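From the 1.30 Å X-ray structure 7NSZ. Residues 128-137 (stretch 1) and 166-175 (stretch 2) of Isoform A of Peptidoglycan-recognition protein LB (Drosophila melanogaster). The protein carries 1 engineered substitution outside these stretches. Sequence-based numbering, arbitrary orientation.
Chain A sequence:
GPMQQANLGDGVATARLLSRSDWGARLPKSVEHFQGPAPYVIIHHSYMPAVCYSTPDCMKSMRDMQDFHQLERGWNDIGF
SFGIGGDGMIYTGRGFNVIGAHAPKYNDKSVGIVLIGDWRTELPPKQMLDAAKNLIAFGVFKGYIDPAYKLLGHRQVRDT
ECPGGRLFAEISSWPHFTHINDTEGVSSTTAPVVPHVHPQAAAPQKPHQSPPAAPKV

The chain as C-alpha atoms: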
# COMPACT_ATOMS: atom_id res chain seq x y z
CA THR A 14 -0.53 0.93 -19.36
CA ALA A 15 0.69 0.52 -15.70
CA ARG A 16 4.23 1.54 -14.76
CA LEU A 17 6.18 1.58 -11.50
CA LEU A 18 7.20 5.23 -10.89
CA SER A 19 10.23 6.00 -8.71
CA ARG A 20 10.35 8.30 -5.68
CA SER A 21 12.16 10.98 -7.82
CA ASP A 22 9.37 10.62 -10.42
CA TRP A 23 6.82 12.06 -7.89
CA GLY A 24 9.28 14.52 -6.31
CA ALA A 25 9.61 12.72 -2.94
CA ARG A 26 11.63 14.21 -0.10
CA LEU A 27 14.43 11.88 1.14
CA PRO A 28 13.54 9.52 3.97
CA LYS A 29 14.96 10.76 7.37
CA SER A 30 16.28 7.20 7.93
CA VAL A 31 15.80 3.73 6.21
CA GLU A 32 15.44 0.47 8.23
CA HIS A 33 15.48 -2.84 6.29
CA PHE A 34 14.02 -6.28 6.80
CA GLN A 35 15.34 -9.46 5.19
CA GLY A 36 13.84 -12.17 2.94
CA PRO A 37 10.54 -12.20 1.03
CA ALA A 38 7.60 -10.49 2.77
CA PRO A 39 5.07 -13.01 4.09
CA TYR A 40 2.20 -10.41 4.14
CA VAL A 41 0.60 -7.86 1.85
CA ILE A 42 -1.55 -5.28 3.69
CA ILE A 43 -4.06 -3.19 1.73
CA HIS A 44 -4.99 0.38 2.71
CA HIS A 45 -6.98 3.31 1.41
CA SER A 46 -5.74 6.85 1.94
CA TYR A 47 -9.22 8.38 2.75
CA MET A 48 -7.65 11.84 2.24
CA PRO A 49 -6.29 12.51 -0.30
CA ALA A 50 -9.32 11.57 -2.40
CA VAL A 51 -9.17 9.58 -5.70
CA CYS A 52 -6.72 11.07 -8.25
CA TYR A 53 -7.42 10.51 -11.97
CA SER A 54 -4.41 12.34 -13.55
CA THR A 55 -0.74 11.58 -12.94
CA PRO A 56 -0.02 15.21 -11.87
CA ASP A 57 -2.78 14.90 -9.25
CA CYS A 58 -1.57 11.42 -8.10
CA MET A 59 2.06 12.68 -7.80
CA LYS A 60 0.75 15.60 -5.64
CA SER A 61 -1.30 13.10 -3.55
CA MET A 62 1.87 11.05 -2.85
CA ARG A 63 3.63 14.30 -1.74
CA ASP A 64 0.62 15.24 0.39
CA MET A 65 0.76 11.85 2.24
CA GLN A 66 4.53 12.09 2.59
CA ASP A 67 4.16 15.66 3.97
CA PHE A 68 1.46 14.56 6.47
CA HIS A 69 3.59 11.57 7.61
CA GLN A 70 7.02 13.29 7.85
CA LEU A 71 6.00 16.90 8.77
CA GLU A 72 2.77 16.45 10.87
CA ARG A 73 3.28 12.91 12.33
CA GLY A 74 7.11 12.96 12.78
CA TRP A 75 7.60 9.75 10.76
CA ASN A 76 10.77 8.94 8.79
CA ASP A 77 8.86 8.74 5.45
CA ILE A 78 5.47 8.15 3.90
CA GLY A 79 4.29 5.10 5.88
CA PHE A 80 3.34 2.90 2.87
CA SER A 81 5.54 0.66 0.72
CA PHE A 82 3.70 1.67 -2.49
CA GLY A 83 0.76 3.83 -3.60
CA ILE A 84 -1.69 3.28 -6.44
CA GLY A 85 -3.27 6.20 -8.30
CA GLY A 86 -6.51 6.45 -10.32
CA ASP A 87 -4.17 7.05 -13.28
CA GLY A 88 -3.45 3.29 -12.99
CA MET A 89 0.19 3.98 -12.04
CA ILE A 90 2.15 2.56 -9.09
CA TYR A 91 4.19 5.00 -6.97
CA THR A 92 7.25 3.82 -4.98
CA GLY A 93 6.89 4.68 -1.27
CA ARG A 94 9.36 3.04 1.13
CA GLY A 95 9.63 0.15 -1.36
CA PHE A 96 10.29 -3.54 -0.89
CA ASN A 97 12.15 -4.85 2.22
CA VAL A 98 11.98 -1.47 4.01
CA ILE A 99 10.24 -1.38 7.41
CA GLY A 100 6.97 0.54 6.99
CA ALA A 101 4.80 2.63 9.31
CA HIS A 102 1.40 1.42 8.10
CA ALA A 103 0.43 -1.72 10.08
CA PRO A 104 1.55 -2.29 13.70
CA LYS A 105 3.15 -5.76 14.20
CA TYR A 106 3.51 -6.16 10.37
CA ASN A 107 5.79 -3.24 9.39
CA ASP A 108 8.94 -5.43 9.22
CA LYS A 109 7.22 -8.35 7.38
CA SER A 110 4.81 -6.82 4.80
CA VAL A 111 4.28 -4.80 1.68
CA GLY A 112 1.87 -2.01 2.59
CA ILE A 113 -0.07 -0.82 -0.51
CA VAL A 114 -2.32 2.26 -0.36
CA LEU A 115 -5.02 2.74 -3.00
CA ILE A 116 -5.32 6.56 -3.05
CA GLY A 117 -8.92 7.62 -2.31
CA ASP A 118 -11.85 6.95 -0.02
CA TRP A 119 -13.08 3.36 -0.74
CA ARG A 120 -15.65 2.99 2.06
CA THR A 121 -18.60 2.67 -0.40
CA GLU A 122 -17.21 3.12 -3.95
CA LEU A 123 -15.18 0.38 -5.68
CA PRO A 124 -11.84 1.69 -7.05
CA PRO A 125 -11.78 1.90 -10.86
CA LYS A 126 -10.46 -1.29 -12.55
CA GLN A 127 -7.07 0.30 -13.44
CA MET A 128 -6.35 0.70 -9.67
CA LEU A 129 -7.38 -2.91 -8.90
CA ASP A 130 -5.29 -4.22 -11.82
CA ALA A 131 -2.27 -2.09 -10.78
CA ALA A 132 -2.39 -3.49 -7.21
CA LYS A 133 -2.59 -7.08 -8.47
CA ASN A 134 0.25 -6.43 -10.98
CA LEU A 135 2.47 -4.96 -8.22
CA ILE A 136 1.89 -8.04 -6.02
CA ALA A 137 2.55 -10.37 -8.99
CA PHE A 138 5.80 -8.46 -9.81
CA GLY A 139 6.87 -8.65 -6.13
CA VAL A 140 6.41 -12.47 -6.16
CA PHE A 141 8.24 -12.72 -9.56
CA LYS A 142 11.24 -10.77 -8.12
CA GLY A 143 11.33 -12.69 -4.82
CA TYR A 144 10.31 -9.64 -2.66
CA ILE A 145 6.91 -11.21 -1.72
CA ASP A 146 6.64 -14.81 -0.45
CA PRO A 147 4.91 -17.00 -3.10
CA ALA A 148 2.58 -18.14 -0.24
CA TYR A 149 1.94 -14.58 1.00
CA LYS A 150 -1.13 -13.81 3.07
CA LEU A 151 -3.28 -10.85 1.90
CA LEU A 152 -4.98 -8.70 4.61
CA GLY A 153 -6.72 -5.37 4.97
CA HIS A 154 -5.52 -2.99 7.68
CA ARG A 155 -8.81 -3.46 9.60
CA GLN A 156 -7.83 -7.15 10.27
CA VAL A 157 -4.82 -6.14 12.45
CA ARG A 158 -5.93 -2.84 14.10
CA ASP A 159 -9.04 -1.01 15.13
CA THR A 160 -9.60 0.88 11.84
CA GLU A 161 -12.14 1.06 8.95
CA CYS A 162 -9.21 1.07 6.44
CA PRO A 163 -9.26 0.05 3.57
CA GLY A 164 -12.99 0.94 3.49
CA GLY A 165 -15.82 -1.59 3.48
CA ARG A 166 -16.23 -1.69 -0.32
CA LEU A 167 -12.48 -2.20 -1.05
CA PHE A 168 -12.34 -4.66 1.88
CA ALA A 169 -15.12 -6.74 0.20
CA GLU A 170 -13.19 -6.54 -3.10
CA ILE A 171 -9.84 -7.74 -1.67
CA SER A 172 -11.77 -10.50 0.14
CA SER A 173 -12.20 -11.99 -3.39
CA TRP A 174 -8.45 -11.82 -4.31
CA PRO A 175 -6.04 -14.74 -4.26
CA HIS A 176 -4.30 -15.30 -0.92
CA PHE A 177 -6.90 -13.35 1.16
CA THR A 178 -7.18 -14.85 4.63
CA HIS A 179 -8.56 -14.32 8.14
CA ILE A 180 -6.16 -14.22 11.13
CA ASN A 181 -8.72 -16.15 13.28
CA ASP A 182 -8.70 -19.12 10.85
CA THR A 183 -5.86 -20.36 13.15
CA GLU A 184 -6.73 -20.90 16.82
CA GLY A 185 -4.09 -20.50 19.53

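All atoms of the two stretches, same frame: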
# COMPACT_ATOMS: atom_id res chain seq x y z
N MET A 128 -6.98 0.73 -11.02
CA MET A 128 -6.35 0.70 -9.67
C MET A 128 -6.28 -0.74 -9.20
O MET A 128 -5.28 -1.16 -8.63
CB MET A 128 -7.11 1.58 -8.68
CG MET A 128 -7.07 3.04 -9.05
SD MET A 128 -7.84 4.06 -7.77
CE MET A 128 -6.57 3.91 -6.52
N LEU A 129 -7.36 -1.50 -9.37
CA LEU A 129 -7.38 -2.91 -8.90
C LEU A 129 -6.35 -3.74 -9.67
O LEU A 129 -5.57 -4.49 -9.08
CB LEU A 129 -8.77 -3.52 -9.04
CG LEU A 129 -9.87 -2.76 -8.33
CD1 LEU A 129 -11.23 -3.43 -8.65
CD2 LEU A 129 -9.67 -2.63 -6.83
N ASP A 130 -6.29 -3.55 -10.98
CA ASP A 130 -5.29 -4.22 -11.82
C ASP A 130 -3.87 -3.82 -11.42
O ASP A 130 -2.98 -4.69 -11.34
CB ASP A 130 -5.55 -3.87 -13.28
CG ASP A 130 -6.75 -4.59 -13.89
OD1 ASP A 130 -7.26 -5.53 -13.25
OD2 ASP A 130 -7.08 -4.25 -15.05
N ALA A 131 -3.63 -2.52 -11.18
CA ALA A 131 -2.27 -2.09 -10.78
C ALA A 131 -1.86 -2.79 -9.50
O ALA A 131 -0.72 -3.24 -9.36
CB ALA A 131 -2.25 -0.62 -10.62
N ALA A 132 -2.75 -2.87 -8.50
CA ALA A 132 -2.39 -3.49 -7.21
C ALA A 132 -2.03 -4.94 -7.44
O ALA A 132 -1.06 -5.41 -6.92
CB ALA A 132 -3.46 -3.30 -6.17
N LYS A 133 -2.86 -5.64 -8.23
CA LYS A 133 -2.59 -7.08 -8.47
C LYS A 133 -1.26 -7.25 -9.24
O LYS A 133 -0.52 -8.16 -8.90
CB LYS A 133 -3.74 -7.74 -9.22
CG LYS A 133 -5.05 -7.71 -8.45
CD LYS A 133 -6.20 -8.20 -9.36
CE LYS A 133 -7.57 -8.15 -8.72
NZ LYS A 133 -8.63 -8.65 -9.63
N ASN A 134 -1.00 -6.35 -10.19
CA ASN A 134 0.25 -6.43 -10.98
C ASN A 134 1.47 -6.17 -10.09
O ASN A 134 2.49 -6.88 -10.14
CB ASN A 134 0.20 -5.45 -12.14
CG ASN A 134 -0.77 -5.93 -13.22
OD1 ASN A 134 -1.04 -7.12 -13.34
ND2 ASN A 134 -1.32 -5.00 -13.98
N LEU A 135 1.36 -5.21 -9.15
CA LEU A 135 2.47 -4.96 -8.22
C LEU A 135 2.76 -6.20 -7.38
O LEU A 135 3.91 -6.56 -7.17
CB LEU A 135 2.10 -3.77 -7.34
CG LEU A 135 3.06 -3.45 -6.21
CD1 LEU A 135 4.47 -3.13 -6.70
CD2 LEU A 135 2.52 -2.34 -5.34
N ILE A 136 1.71 -6.83 -6.84
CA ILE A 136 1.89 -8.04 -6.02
C ILE A 136 2.55 -9.13 -6.87
O ILE A 136 3.49 -9.78 -6.41
CB ILE A 136 0.56 -8.45 -5.38
CG1 ILE A 136 0.01 -7.37 -4.43
CG2 ILE A 136 0.72 -9.82 -4.73
CD1 ILE A 136 -1.45 -7.55 -4.08
N ALA A 137 2.03 -9.34 -8.06
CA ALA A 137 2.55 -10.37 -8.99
C ALA A 137 4.03 -10.10 -9.30
O ALA A 137 4.85 -11.03 -9.21
CB ALA A 137 1.74 -10.40 -10.27
N ARG A 166 -16.09 -1.22 1.08
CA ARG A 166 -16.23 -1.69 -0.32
C ARG A 166 -14.91 -2.31 -0.81
O ARG A 166 -14.94 -3.40 -1.45
CB ARG A 166 -16.71 -0.57 -1.24
CG ARG A 166 -17.06 -1.02 -2.65
CD ARG A 166 -18.20 -2.02 -2.71
NE ARG A 166 -18.35 -2.68 -3.99
CZ ARG A 166 -17.73 -3.81 -4.33
NH1 ARG A 166 -16.83 -4.33 -3.50
NH2 ARG A 166 -17.97 -4.39 -5.51
N LEU A 167 -13.78 -1.63 -0.60
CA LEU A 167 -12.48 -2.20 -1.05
C LEU A 167 -12.14 -3.42 -0.21
O LEU A 167 -11.59 -4.36 -0.74
CB LEU A 167 -11.43 -1.09 -0.96
CG LEU A 167 -10.01 -1.53 -1.29
CD1 LEU A 167 -9.87 -2.24 -2.62
CD2 LEU A 167 -9.08 -0.31 -1.21
N PHE A 168 -12.54 -3.45 1.06
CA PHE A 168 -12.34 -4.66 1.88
C PHE A 168 -13.07 -5.86 1.22
O PHE A 168 -12.55 -6.96 1.12
CB PHE A 168 -12.76 -4.46 3.33
CG PHE A 168 -12.31 -5.66 4.14
CD1 PHE A 168 -10.98 -5.88 4.39
CD2 PHE A 168 -13.23 -6.52 4.74
CE1 PHE A 168 -10.54 -6.98 5.11
CE2 PHE A 168 -12.78 -7.61 5.47
CZ PHE A 168 -11.46 -7.83 5.69
N ALA A 169 -14.34 -5.64 0.83
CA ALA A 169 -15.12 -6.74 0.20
C ALA A 169 -14.44 -7.15 -1.10
O ALA A 169 -14.40 -8.37 -1.42
CB ALA A 169 -16.55 -6.29 -0.02
N GLU A 170 -13.90 -6.22 -1.86
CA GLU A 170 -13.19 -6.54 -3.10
C GLU A 170 -11.98 -7.42 -2.79
O GLU A 170 -11.77 -8.43 -3.46
CB GLU A 170 -12.79 -5.23 -3.79
CG GLU A 170 -11.85 -5.39 -4.98
CD GLU A 170 -12.33 -6.19 -6.17
OE1 GLU A 170 -13.57 -6.19 -6.42
OE2 GLU A 170 -11.47 -6.71 -6.91
N ILE A 171 -11.09 -6.98 -1.88
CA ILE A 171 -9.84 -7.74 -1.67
C ILE A 171 -10.14 -9.10 -1.06
O ILE A 171 -9.36 -10.03 -1.18
CB ILE A 171 -8.76 -6.99 -0.84
CG1 ILE A 171 -9.15 -6.83 0.63
CG2 ILE A 171 -8.46 -5.67 -1.52
CD1 ILE A 171 -8.04 -6.21 1.50
N SER A 172 -11.31 -9.19 -0.40
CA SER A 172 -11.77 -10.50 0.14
C SER A 172 -11.95 -11.51 -0.99
O SER A 172 -11.96 -12.70 -0.68
CB SER A 172 -13.00 -10.42 0.98
OG SER A 172 -12.86 -9.53 2.08
N SER A 173 -12.03 -11.06 -2.24
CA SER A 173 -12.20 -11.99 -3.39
C SER A 173 -10.87 -12.26 -4.09
O SER A 173 -10.88 -12.93 -5.13
CB SER A 173 -13.18 -11.41 -4.36
OG SER A 173 -12.61 -10.36 -5.14
N TRP A 174 -9.76 -11.63 -3.66
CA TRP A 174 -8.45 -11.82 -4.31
C TRP A 174 -7.81 -13.12 -3.84
O TRP A 174 -7.98 -13.58 -2.70
CB TRP A 174 -7.51 -10.64 -4.04
CG TRP A 174 -7.93 -9.35 -4.67
CD1 TRP A 174 -9.11 -9.08 -5.29
CD2 TRP A 174 -7.21 -8.12 -4.63
NE1 TRP A 174 -9.14 -7.78 -5.68
CE2 TRP A 174 -7.98 -7.16 -5.30
CE3 TRP A 174 -5.93 -7.76 -4.15
CZ2 TRP A 174 -7.58 -5.83 -5.45
CZ3 TRP A 174 -5.53 -6.45 -4.30
CH2 TRP A 174 -6.33 -5.51 -4.95
N PRO A 175 -6.93 -13.67 -4.69
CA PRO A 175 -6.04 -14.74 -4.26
C PRO A 175 -5.31 -14.37 -2.97
O PRO A 175 -4.83 -13.25 -2.78
CB PRO A 175 -5.01 -14.91 -5.40
CG PRO A 175 -5.57 -14.17 -6.57
CD PRO A 175 -6.65 -13.24 -6.07
O HOH W 1 -11.37 -8.69 -8.73

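Stretch 1 is helical throughout, part of a longer helix, and its i to i+4 backbone bonds run unbroken from A132 N to M128 O through A137 N to K133 O. Stretch 2 opens as the later part of another helix and passes into a type I turn from I171 to W174, with W174 N bonded to I171 O at 3.0 Å. The helix axes cross at -49° and come no nearer than 12.7 Å, too far for intimate helix-helix packing; the gap is filled by side chains. Register falls at L129 opposite E170 and K133 opposite W174, so one turn of the first helix matches the step from helix to turn in the second.

W174 dominates the contact. Its CA-to-CB bond points toward stretch 1, and its indole meets residues spaced along that helix. A132 CB lies 3.8 Å from W174 CH2, and I136 CD1 lies 4.2 Å from W174 CZ3. L129 CD2 sits at the ring edge, 4.1 Å from W174 CZ2, and also reaches L167 CD1 at 4.2 Å, extending the apolar patch.

K133 starts sideways, but its nearly all-trans chain carries its end over one indole face. K133 CE stands 3.7 Å from the centroid of the five-membered ring of W174, a CH-pi contact; K133 NZ lies 4.5 Å from that centroid, an off-centre cation-pi contact.

The polar chemistry pins the indole from its own side. W174 NE1 donates to E170 OE2 at 2.8 Å and a nearly straight 170°, satisfying the buried ring's one donor. The same carboxylate oxygen is 4.4 Å from K133 NZ, beyond a salt bridge, and one water joins them, accepting from K133 NZ at 2.9 Å and donating to E170 OE2 at 2.7 Å. No direct hydrogen bond crosses between the stretches: apolar packing and the lysine-indole contact combine with a water-mediated polar link.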